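Local atomic coordinates of signal recognition particle 54 kDa protein (Aeropyrum pernix, PDB entry 7EPK), a protein that belongs to the signal recognition particle GTPase family, joining a helical bundle and a P-loop GTPase domain to a signal peptide binding domain. Residues Ala150-Arg158 with Arg168-Arg176; Glu194-Ala205 with Glu230-Ile238. All blocks are in the same frame, centred on the assembly; numbering follows the deposited sequence.

Both interactions belong to the GTPase domain and pack helices beside its central sheet, but they differ in what they join. Interaction 1 sets helix 162-175 against the edge strand 153-156, running nearly antiparallel to it; interaction 2 pairs two helices, 194-208 and 225-235. Their centres lie 22 Å apart and they do not touch. Each is only partly buried. In interaction 1 polar and charged groups carry much of the contact, with Met153 and Tyr155 packing on Leu173 between the polar ends. Interaction 2 is mainly apolar, centred on buried Phe232, with a single salt bridge toward the N-terminal end of helix 194-208, and it comes closer to the bound guanosine-5'-diphosphate and the magnesium ion.

Interaction 1 (Ala150-Arg158 with Arg168-Arg176); sequences AGAMFYGER and RGLEDLLSR
Arg176 reaches back from the end of its helix to the edge strand, where its NH1 donates to Phe154 O at 3.0 Å with an N-H...acceptor angle of 157°. The acceptor lies close to the guanidinium plane. Asp172 OD2, one turn earlier, pairs with the same NH1 in a salt bridge modelled too short to be exact; the nitrogen thus appears to be shared between a strand carbonyl and a carboxylate. Arginine suits this place because its long chain, bent at chi3, can turn the guanidinium over Met153, whose CB lies above one face.

At the other end, Arg168 NH1 forms a salt bridge with Glu157, 2.5 Å from OE1; its hydrogen bond to OE2 is weak. The carboxylate and guanidinium planes are nearly coplanar, 15° apart. With CG anti to the backbone N (chi1 178°), Tyr155 lays one ring face over Gly169 N and Arg168 C; a residue without a side chain suits a helix surface under an aromatic ring.

Between these polar ends, Leu173 CD2 meets Met153 CB at 3.5 Å. The chain runs from strand 153-156 through helix 162-175 to the parallel strand 180-184, with strand 127-131 between the two in the sheet: a beta-alpha-beta crossover of the alpha/beta P-loop GTPase fold.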
loop_
_atom_site.group_PDB
_atom_site.type_symbol
_atom_site.label_atom_id
_atom_site.label_comp_id
_atom_site.label_asym_id
_atom_site.label_seq_id
_atom_site.Cartn_x
_atom_site.Cartn_y
_atom_site.Cartn_z
ATOM N N ALA A 150 -9.195 21.989 -16.092
ATOM C CA ALA A 150 -8.184 21.268 -15.282
ATOM C C ALA A 150 -7.004 22.192 -14.996
ATOM O O ALA A 150 -6.163 21.876 -14.112
ATOM C CB ALA A 150 -7.724 20.033 -16.016
ATOM N N GLY A 151 -6.920 23.287 -15.738
ATOM C CA GLY A 151 -5.782 24.215 -15.624
ATOM C C GLY A 151 -4.530 23.610 -16.226
ATOM O O GLY A 151 -3.475 23.690 -15.592
ATOM N N ALA A 152 -4.657 23.045 -17.428
ATOM C CA ALA A 152 -3.561 22.424 -18.209
ATOM C C ALA A 152 -3.584 22.994 -19.625
ATOM O O ALA A 152 -4.703 23.208 -20.147
ATOM C CB ALA A 152 -3.720 20.917 -18.236
ATOM N N MET A 153 -2.402 23.178 -20.225
ATOM C CA MET A 153 -2.253 23.629 -21.631
ATOM C C MET A 153 -2.919 22.607 -22.560
ATOM O O MET A 153 -3.260 21.508 -22.104
ATOM C CB MET A 153 -0.785 23.802 -22.017
ATOM C CG MET A 153 -0.046 24.814 -21.160
ATOM S SD MET A 153 1.743 24.850 -21.496
ATOM C CE MET A 153 2.297 25.694 -20.013
ATOM N N PHE A 154 -3.143 22.982 -23.814
ATOM C CA PHE A 154 -3.864 22.148 -24.806
ATOM C C PHE A 154 -3.220 22.311 -26.178
ATOM O O PHE A 154 -2.577 23.335 -26.461
ATOM C CB PHE A 154 -5.347 22.514 -24.864
ATOM C CG PHE A 154 -6.132 21.832 -25.960
ATOM C CD1 PHE A 154 -6.735 20.602 -25.749
ATOM C CD2 PHE A 154 -6.299 22.435 -27.198
ATOM C CE1 PHE A 154 -7.461 19.989 -26.761
ATOM C CE2 PHE A 154 -7.025 21.818 -28.208
ATOM C CZ PHE A 154 -7.601 20.592 -27.989
ATOM N N TYR A 155 -3.380 21.280 -26.997
ATOM C CA TYR A 155 -3.084 21.306 -28.438
ATOM C C TYR A 155 -3.827 20.150 -29.095
ATOM O O TYR A 155 -3.775 19.041 -28.561
ATOM C CB TYR A 155 -1.590 21.205 -28.701
ATOM C CG TYR A 155 -1.277 21.189 -30.170
ATOM C CD1 TYR A 155 -1.578 20.083 -30.944
ATOM C CD2 TYR A 155 -0.734 22.298 -30.801
ATOM C CE1 TYR A 155 -1.293 20.057 -32.296
ATOM C CE2 TYR A 155 -0.451 22.288 -32.158
ATOM C CZ TYR A 155 -0.730 21.159 -32.903
ATOM O OH TYR A 155 -0.458 21.100 -34.229
ATOM N N GLY A 156 -4.477 20.433 -30.224
ATOM C CA GLY A 156 -5.212 19.453 -31.034
ATOM C C GLY A 156 -5.407 19.918 -32.465
ATOM O O GLY A 156 -5.197 21.084 -32.754
ATOM N N GLU A 157 -5.797 18.987 -33.324
ATOM C CA GLU A 157 -6.241 19.195 -34.716
ATOM C C GLU A 157 -7.371 18.194 -34.967
ATOM O O GLU A 157 -7.189 17.007 -34.631
ATOM C CB GLU A 157 -5.088 18.939 -35.676
ATOM C CG GLU A 157 -3.867 19.801 -35.421
ATOM C CD GLU A 157 -2.640 19.326 -36.186
ATOM O OE1 GLU A 157 -2.803 18.625 -37.254
ATOM O OE2 GLU A 157 -1.510 19.642 -35.726
ATOM N N ARG A 158 -8.481 18.656 -35.542
ATOM C CA ARG A 158 -9.704 17.851 -35.792
ATOM C C ARG A 158 -9.527 16.958 -37.037
ATOM O O ARG A 158 -10.374 16.058 -37.229
ATOM C CB ARG A 158 -10.894 18.790 -36.002
ATOM C CG ARG A 158 -11.093 19.852 -34.933
ATOM C CD ARG A 158 -12.181 20.808 -35.385
ATOM N NE ARG A 158 -12.515 21.759 -34.343
ATOM C CZ ARG A 158 -11.801 22.847 -34.046
ATOM N NH1 ARG A 158 -10.699 23.131 -34.723
ATOM N NH2 ARG A 158 -12.194 23.651 -33.068
ATOM N N ARG A 168 2.954 16.777 -33.368
ATOM C CA ARG A 168 2.922 18.253 -33.387
ATOM C C ARG A 168 2.542 18.713 -31.972
ATOM O O ARG A 168 3.276 19.560 -31.414
ATOM C CB ARG A 168 2.004 18.738 -34.513
ATOM C CG ARG A 168 2.453 20.022 -35.205
ATOM C CD ARG A 168 1.652 20.223 -36.484
ATOM N NE ARG A 168 1.885 19.154 -37.467
ATOM C CZ ARG A 168 0.952 18.418 -38.079
ATOM N NH1 ARG A 168 -0.336 18.619 -37.845
ATOM N NH2 ARG A 168 1.322 17.495 -38.956
ATOM N N GLY A 169 1.469 18.150 -31.397
ATOM C CA GLY A 169 0.961 18.492 -30.046
ATOM C C GLY A 169 2.010 18.269 -28.960
ATOM O O GLY A 169 2.033 19.029 -27.957
ATOM N N LEU A 170 2.861 17.260 -29.154
ATOM C CA LEU A 170 3.980 16.950 -28.247
ATOM C C LEU A 170 4.982 18.096 -28.336
ATOM O O LEU A 170 5.305 18.689 -27.294
ATOM C CB LEU A 170 4.610 15.615 -28.649
ATOM C CG LEU A 170 5.687 15.112 -27.690
ATOM C CD1 LEU A 170 5.139 15.085 -26.284
ATOM C CD2 LEU A 170 6.211 13.735 -28.071
ATOM N N GLU A 171 5.435 18.423 -29.544
ATOM C CA GLU A 171 6.463 19.476 -29.737
ATOM C C GLU A 171 5.916 20.800 -29.185
ATOM O O GLU A 171 6.651 21.489 -28.441
ATOM C CB GLU A 171 6.941 19.502 -31.185
ATOM C CG GLU A 171 8.066 18.501 -31.450
ATOM C CD GLU A 171 9.228 18.514 -30.454
ATOM O OE1 GLU A 171 9.628 19.634 -29.990
ATOM O OE2 GLU A 171 9.723 17.400 -30.119
ATOM N N ASP A 172 4.653 21.112 -29.449
ATOM C CA ASP A 172 4.076 22.427 -29.070
ATOM C C ASP A 172 4.195 22.617 -27.557
ATOM O O ASP A 172 4.657 23.696 -27.131
ATOM C CB ASP A 172 2.610 22.553 -29.474
ATOM C CG ASP A 172 2.023 23.861 -28.985
ATOM O OD1 ASP A 172 2.292 24.894 -29.648
ATOM O OD2 ASP A 172 1.347 23.844 -27.926
ATOM N N LEU A 173 3.790 21.583 -26.807
ATOM C CA LEU A 173 3.640 21.565 -25.330
ATOM C C LEU A 173 5.009 21.459 -24.650
ATOM O O LEU A 173 5.207 22.090 -23.612
ATOM C CB LEU A 173 2.743 20.385 -24.961
ATOM C CG LEU A 173 1.260 20.552 -25.298
ATOM C CD1 LEU A 173 0.509 19.251 -25.048
ATOM C CD2 LEU A 173 0.631 21.699 -24.497
ATOM N N LEU A 174 5.932 20.688 -25.202
ATOM C CA LEU A 174 7.334 20.681 -24.715
ATOM C C LEU A 174 7.927 22.093 -24.833
ATOM O O LEU A 174 8.586 22.511 -23.863
ATOM C CB LEU A 174 8.139 19.627 -25.484
ATOM C CG LEU A 174 8.230 18.254 -24.807
ATOM C CD1 LEU A 174 7.240 18.094 -23.666
ATOM C CD2 LEU A 174 8.038 17.132 -25.807
ATOM N N SER A 175 7.661 22.804 -25.943
ATOM C CA SER A 175 8.113 24.195 -26.243
ATOM C C SER A 175 7.624 25.165 -25.170
ATOM O O SER A 175 8.372 26.124 -24.887
ATOM C CB SER A 175 7.629 24.652 -27.578
ATOM O OG SER A 175 8.241 23.892 -28.597
ATOM N N ARG A 176 6.423 24.918 -24.626
ATOM C CA ARG A 176 5.708 25.777 -23.642
ATOM C C ARG A 176 5.947 25.240 -22.218
ATOM O O ARG A 176 5.155 25.595 -21.300
ATOM C CB ARG A 176 4.224 25.827 -24.030
ATOM C CG ARG A 176 3.977 26.298 -25.461
ATOM C CD ARG A 176 2.673 25.831 -26.089
ATOM N NE ARG A 176 1.532 26.379 -25.370
ATOM C CZ ARG A 176 0.271 25.964 -25.483
ATOM N NH1 ARG A 176 -0.057 24.978 -26.309
ATOM N NH2 ARG A 176 -0.661 26.540 -24.742
#

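Interaction 2 (Glu194-Ala205 with Glu230-Ile238); sequences EARLLDEMKAIA and ERFHKSTPI
Leu198 lies across Phe232 at about a right angle, its CD1 set over one face of the ring in a CH-pi contact, 4.2 Å from the ring centroid and 23° off the normal. Met201 CG comes to the edge of the same ring, and Leu197 CD2 approaches Phe232 CZ at 4.3 Å, so three flexible apolar chains fit around one flat aromatic. Further along, Thr236 turns its methyl CG2 to Met201 CB and Ala205 CB, both at 3.8 Å; the small alanine leaves room for this approach. Ser235 is small enough to let the backbones come close, with its CB 3.6 Å from Leu198 O, while Lys202 CE packs on Ser235 CA and Lys202 CB lies near Ser235 O.

Helices 194-205 and 230-235 cross at 37° as neighbours on one side of the sheet of a P-loop GTPase, and Phe232 is wedged beneath them against Leu215 of strand 212-218 and Val104.

Toward the N-terminal end of helix 194-205, Glu194 OE2 uses its syn lone pair to accept from Arg231 NE at 3.1 Å, a salt bridge in which OE2 stands 28° out of the guanidinium plane.

Phe232 O gathers Thr236 N and the hydroxyls of Ser235 and Thr236, tying down the helix end that presents both residues. Behind Thr236 stand Val102 and Val213, and Leu100 backs Ala205.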
loop_
_atom_site.group_PDB
_atom_site.type_symbol
_atom_site.label_atom_id
_atom_site.label_comp_id
_atom_site.label_asym_id
_atom_site.label_seq_id
_atom_site.Cartn_x
_atom_site.Cartn_y
_atom_site.Cartn_z
ATOM N N GLU A 194 -11.546 -2.200 -35.968
ATOM C CA GLU A 194 -10.693 -2.151 -34.747
ATOM C C GLU A 194 -9.213 -2.340 -35.108
ATOM O O GLU A 194 -8.375 -1.958 -34.283
ATOM C CB GLU A 194 -11.151 -3.220 -33.746
ATOM C CG GLU A 194 -10.596 -3.056 -32.337
ATOM C CD GLU A 194 -9.842 -4.262 -31.798
ATOM O OE1 GLU A 194 -9.075 -4.895 -32.571
ATOM O OE2 GLU A 194 -10.008 -4.560 -30.604
ATOM N N ALA A 195 -8.898 -2.909 -36.273
ATOM C CA ALA A 195 -7.525 -3.297 -36.663
ATOM C C ALA A 195 -6.861 -2.126 -37.368
ATOM O O ALA A 195 -5.638 -2.197 -37.588
ATOM C CB ALA A 195 -7.529 -4.517 -37.548
ATOM N N ARG A 196 -7.638 -1.110 -37.745
ATOM C CA ARG A 196 -7.057 0.156 -38.263
ATOM C C ARG A 196 -6.730 1.028 -37.042
ATOM O O ARG A 196 -5.633 1.623 -37.005
ATOM C CB ARG A 196 -7.978 0.815 -39.295
ATOM C CG ARG A 196 -7.382 0.889 -40.696
ATOM C CD ARG A 196 -7.459 -0.434 -41.446
ATOM N NE ARG A 196 -7.579 -0.472 -42.914
ATOM C CZ ARG A 196 -8.189 0.411 -43.726
ATOM N NH1 ARG A 196 -8.778 1.512 -43.279
ATOM N NH2 ARG A 196 -8.210 0.171 -45.026
ATOM N N LEU A 197 -7.625 1.029 -36.052
ATOM C CA LEU A 197 -7.427 1.649 -34.707
ATOM C C LEU A 197 -6.097 1.181 -34.089
ATOM O O LEU A 197 -5.325 2.041 -33.638
ATOM C CB LEU A 197 -8.616 1.285 -33.808
ATOM C CG LEU A 197 -8.713 2.049 -32.494
ATOM C CD1 LEU A 197 -8.971 3.523 -32.740
ATOM C CD2 LEU A 197 -9.800 1.478 -31.605
ATOM N N LEU A 198 -5.833 -0.129 -34.077
ATOM C CA LEU A 198 -4.576 -0.705 -33.530
ATOM C C LEU A 198 -3.395 -0.139 -34.312
ATOM O O LEU A 198 -2.427 0.317 -33.673
ATOM C CB LEU A 198 -4.605 -2.239 -33.592
ATOM C CG LEU A 198 -5.014 -2.956 -32.300
ATOM C CD1 LEU A 198 -6.059 -2.170 -31.512
ATOM C CD2 LEU A 198 -5.529 -4.358 -32.602
ATOM N N ASP A 199 -3.483 -0.135 -35.638
ATOM C CA ASP A 199 -2.376 0.358 -36.500
ATOM C C ASP A 199 -2.214 1.869 -36.265
ATOM O O ASP A 199 -1.084 2.395 -36.434
ATOM C CB ASP A 199 -2.600 -0.055 -37.962
ATOM C CG ASP A 199 -2.332 -1.532 -38.236
ATOM O OD1 ASP A 199 -2.540 -2.357 -37.314
ATOM O OD2 ASP A 199 -1.906 -1.850 -39.367
ATOM N N GLU A 200 -3.283 2.556 -35.853
ATOM C CA GLU A 200 -3.232 4.018 -35.596
ATOM C C GLU A 200 -2.435 4.297 -34.305
ATOM O O GLU A 200 -1.541 5.208 -34.329
ATOM C CB GLU A 200 -4.648 4.588 -35.556
ATOM C CG GLU A 200 -4.662 6.107 -35.573
ATOM C CD GLU A 200 -6.001 6.717 -35.932
ATOM O OE1 GLU A 200 -6.796 6.964 -35.006
ATOM O OE2 GLU A 200 -6.225 6.955 -37.140
ATOM N N MET A 201 -2.738 3.540 -33.234
ATOM C CA MET A 201 -2.070 3.594 -31.902
ATOM C C MET A 201 -0.570 3.306 -32.082
ATOM O O MET A 201 0.268 4.126 -31.634
ATOM C CB MET A 201 -2.691 2.580 -30.928
ATOM C CG MET A 201 -4.175 2.803 -30.584
ATOM S SD MET A 201 -4.626 4.501 -30.068
ATOM C CE MET A 201 -5.048 5.220 -31.655
ATOM N N LYS A 202 -0.245 2.199 -32.750
ATOM C CA LYS A 202 1.144 1.770 -33.051
ATOM C C LYS A 202 1.900 2.874 -33.798
ATOM O O LYS A 202 3.119 2.953 -33.649
ATOM C CB LYS A 202 1.094 0.483 -33.877
ATOM C CG LYS A 202 2.433 -0.020 -34.408
ATOM C CD LYS A 202 2.361 -1.430 -34.993
ATOM C CE LYS A 202 1.819 -2.469 -34.024
ATOM N NZ LYS A 202 1.884 -3.845 -34.575
ATOM N N ALA A 203 1.221 3.640 -34.647
ATOM C CA ALA A 203 1.850 4.659 -35.520
ATOM C C ALA A 203 2.075 5.913 -34.670
ATOM O O ALA A 203 3.215 6.404 -34.620
ATOM C CB ALA A 203 0.988 4.921 -36.746
ATOM N N ILE A 204 1.018 6.373 -33.999
ATOM C CA ILE A 204 1.086 7.474 -32.996
ATOM C C ILE A 204 2.232 7.174 -32.036
ATOM O O ILE A 204 3.061 8.067 -31.819
ATOM C CB ILE A 204 -0.236 7.641 -32.228
ATOM C CG1 ILE A 204 -1.350 8.167 -33.135
ATOM C CG2 ILE A 204 -0.033 8.525 -31.001
ATOM C CD1 ILE A 204 -2.735 7.909 -32.591
ATOM N N ALA A 205 2.260 5.955 -31.499
ATOM C CA ALA A 205 3.267 5.523 -30.504
ATOM C C ALA A 205 4.662 5.721 -31.100
ATOM O O ALA A 205 5.542 6.257 -30.399
ATOM C CB ALA A 205 3.030 4.103 -30.085
ATOM N N GLU A 230 -4.947 -8.042 -24.441
ATOM C CA GLU A 230 -4.041 -8.740 -25.411
ATOM C C GLU A 230 -3.963 -7.904 -26.699
ATOM O O GLU A 230 -2.863 -7.602 -27.189
ATOM C CB GLU A 230 -4.533 -10.162 -25.727
ATOM C CG GLU A 230 -4.602 -11.124 -24.531
ATOM C CD GLU A 230 -5.430 -12.413 -24.678
ATOM O OE1 GLU A 230 -5.312 -13.287 -23.792
ATOM O OE2 GLU A 230 -6.206 -12.558 -25.667
ATOM N N ARG A 231 -5.110 -7.521 -27.235
ATOM C CA ARG A 231 -5.167 -6.756 -28.500
ATOM C C ARG A 231 -4.346 -5.472 -28.369
ATOM O O ARG A 231 -3.477 -5.224 -29.229
ATOM C CB ARG A 231 -6.613 -6.433 -28.868
ATOM C CG ARG A 231 -7.177 -7.347 -29.943
ATOM C CD ARG A 231 -8.413 -8.055 -29.452
ATOM N NE ARG A 231 -9.406 -7.120 -28.940
ATOM C CZ ARG A 231 -10.460 -7.486 -28.225
ATOM N NH1 ARG A 231 -10.655 -8.769 -27.959
ATOM N NH2 ARG A 231 -11.315 -6.578 -27.779
ATOM N N PHE A 232 -4.633 -4.663 -27.351
ATOM C CA PHE A 232 -4.009 -3.326 -27.193
ATOM C C PHE A 232 -2.534 -3.486 -26.822
ATOM O O PHE A 232 -1.704 -2.681 -27.279
ATOM C CB PHE A 232 -4.812 -2.474 -26.214
ATOM C CG PHE A 232 -5.931 -1.725 -26.890
ATOM C CD1 PHE A 232 -5.655 -0.639 -27.708
ATOM C CD2 PHE A 232 -7.248 -2.125 -26.736
ATOM C CE1 PHE A 232 -6.682 0.047 -28.335
ATOM C CE2 PHE A 232 -8.278 -1.431 -27.352
ATOM C CZ PHE A 232 -7.993 -0.344 -28.148
ATOM N N HIS A 233 -2.212 -4.521 -26.056
ATOM C CA HIS A 233 -0.834 -4.798 -25.574
ATOM C C HIS A 233 0.077 -5.164 -26.753
ATOM O O HIS A 233 1.305 -4.958 -26.640
ATOM C CB HIS A 233 -0.866 -5.891 -24.500
ATOM C CG HIS A 233 0.443 -6.122 -23.833
ATOM N ND1 HIS A 233 0.760 -5.525 -22.632
ATOM C CD2 HIS A 233 1.507 -6.871 -24.196
ATOM C CE1 HIS A 233 1.962 -5.919 -22.266
ATOM N NE2 HIS A 233 2.442 -6.743 -23.207
ATOM N N LYS A 234 -0.498 -5.714 -27.823
ATOM C CA LYS A 234 0.251 -6.162 -29.021
ATOM C C LYS A 234 0.768 -4.912 -29.728
ATOM O O LYS A 234 1.975 -4.852 -29.989
ATOM C CB LYS A 234 -0.651 -7.024 -29.911
ATOM C CG LYS A 234 0.049 -7.931 -30.917
ATOM C CD LYS A 234 -0.913 -8.768 -31.749
ATOM C CE LYS A 234 -0.561 -10.243 -31.793
ATOM N NZ LYS A 234 -1.767 -11.094 -31.925
ATOM N N SER A 235 -0.118 -3.948 -29.995
ATOM C CA SER A 235 0.156 -2.727 -30.811
ATOM C C SER A 235 1.020 -1.738 -30.017
ATOM O O SER A 235 2.000 -1.232 -30.563
ATOM C CB SER A 235 -1.129 -2.068 -31.262
ATOM O OG SER A 235 -1.821 -1.510 -30.153
ATOM N N THR A 236 0.635 -1.469 -28.772
ATOM C CA THR A 236 1.325 -0.541 -27.847
ATOM C C THR A 236 1.446 -1.226 -26.490
ATOM O O THR A 236 0.491 -1.169 -25.701
ATOM C CB THR A 236 0.551 0.778 -27.742
ATOM O OG1 THR A 236 -0.747 0.438 -27.261
ATOM C CG2 THR A 236 0.457 1.508 -29.064
ATOM N N PRO A 237 2.577 -1.937 -26.225
ATOM C CA PRO A 237 2.823 -2.553 -24.917
ATOM C C PRO A 237 2.317 -1.698 -23.748
ATOM O O PRO A 237 2.816 -0.605 -23.575
ATOM C CB PRO A 237 4.350 -2.691 -24.903
ATOM C CG PRO A 237 4.669 -3.013 -26.360
ATOM C CD PRO A 237 3.652 -2.239 -27.188
ATOM N N ILE A 238 1.336 -2.214 -23.003
ATOM C CA ILE A 238 0.701 -1.506 -21.858
ATOM C C ILE A 238 1.680 -1.436 -20.685
ATOM O O ILE A 238 2.291 -2.466 -20.361
ATOM C CB ILE A 238 -0.578 -2.210 -21.391
ATOM C CG1 ILE A 238 -1.583 -2.456 -22.521
ATOM C CG2 ILE A 238 -1.170 -1.434 -20.220
ATOM C CD1 ILE A 238 -1.894 -1.241 -23.344
#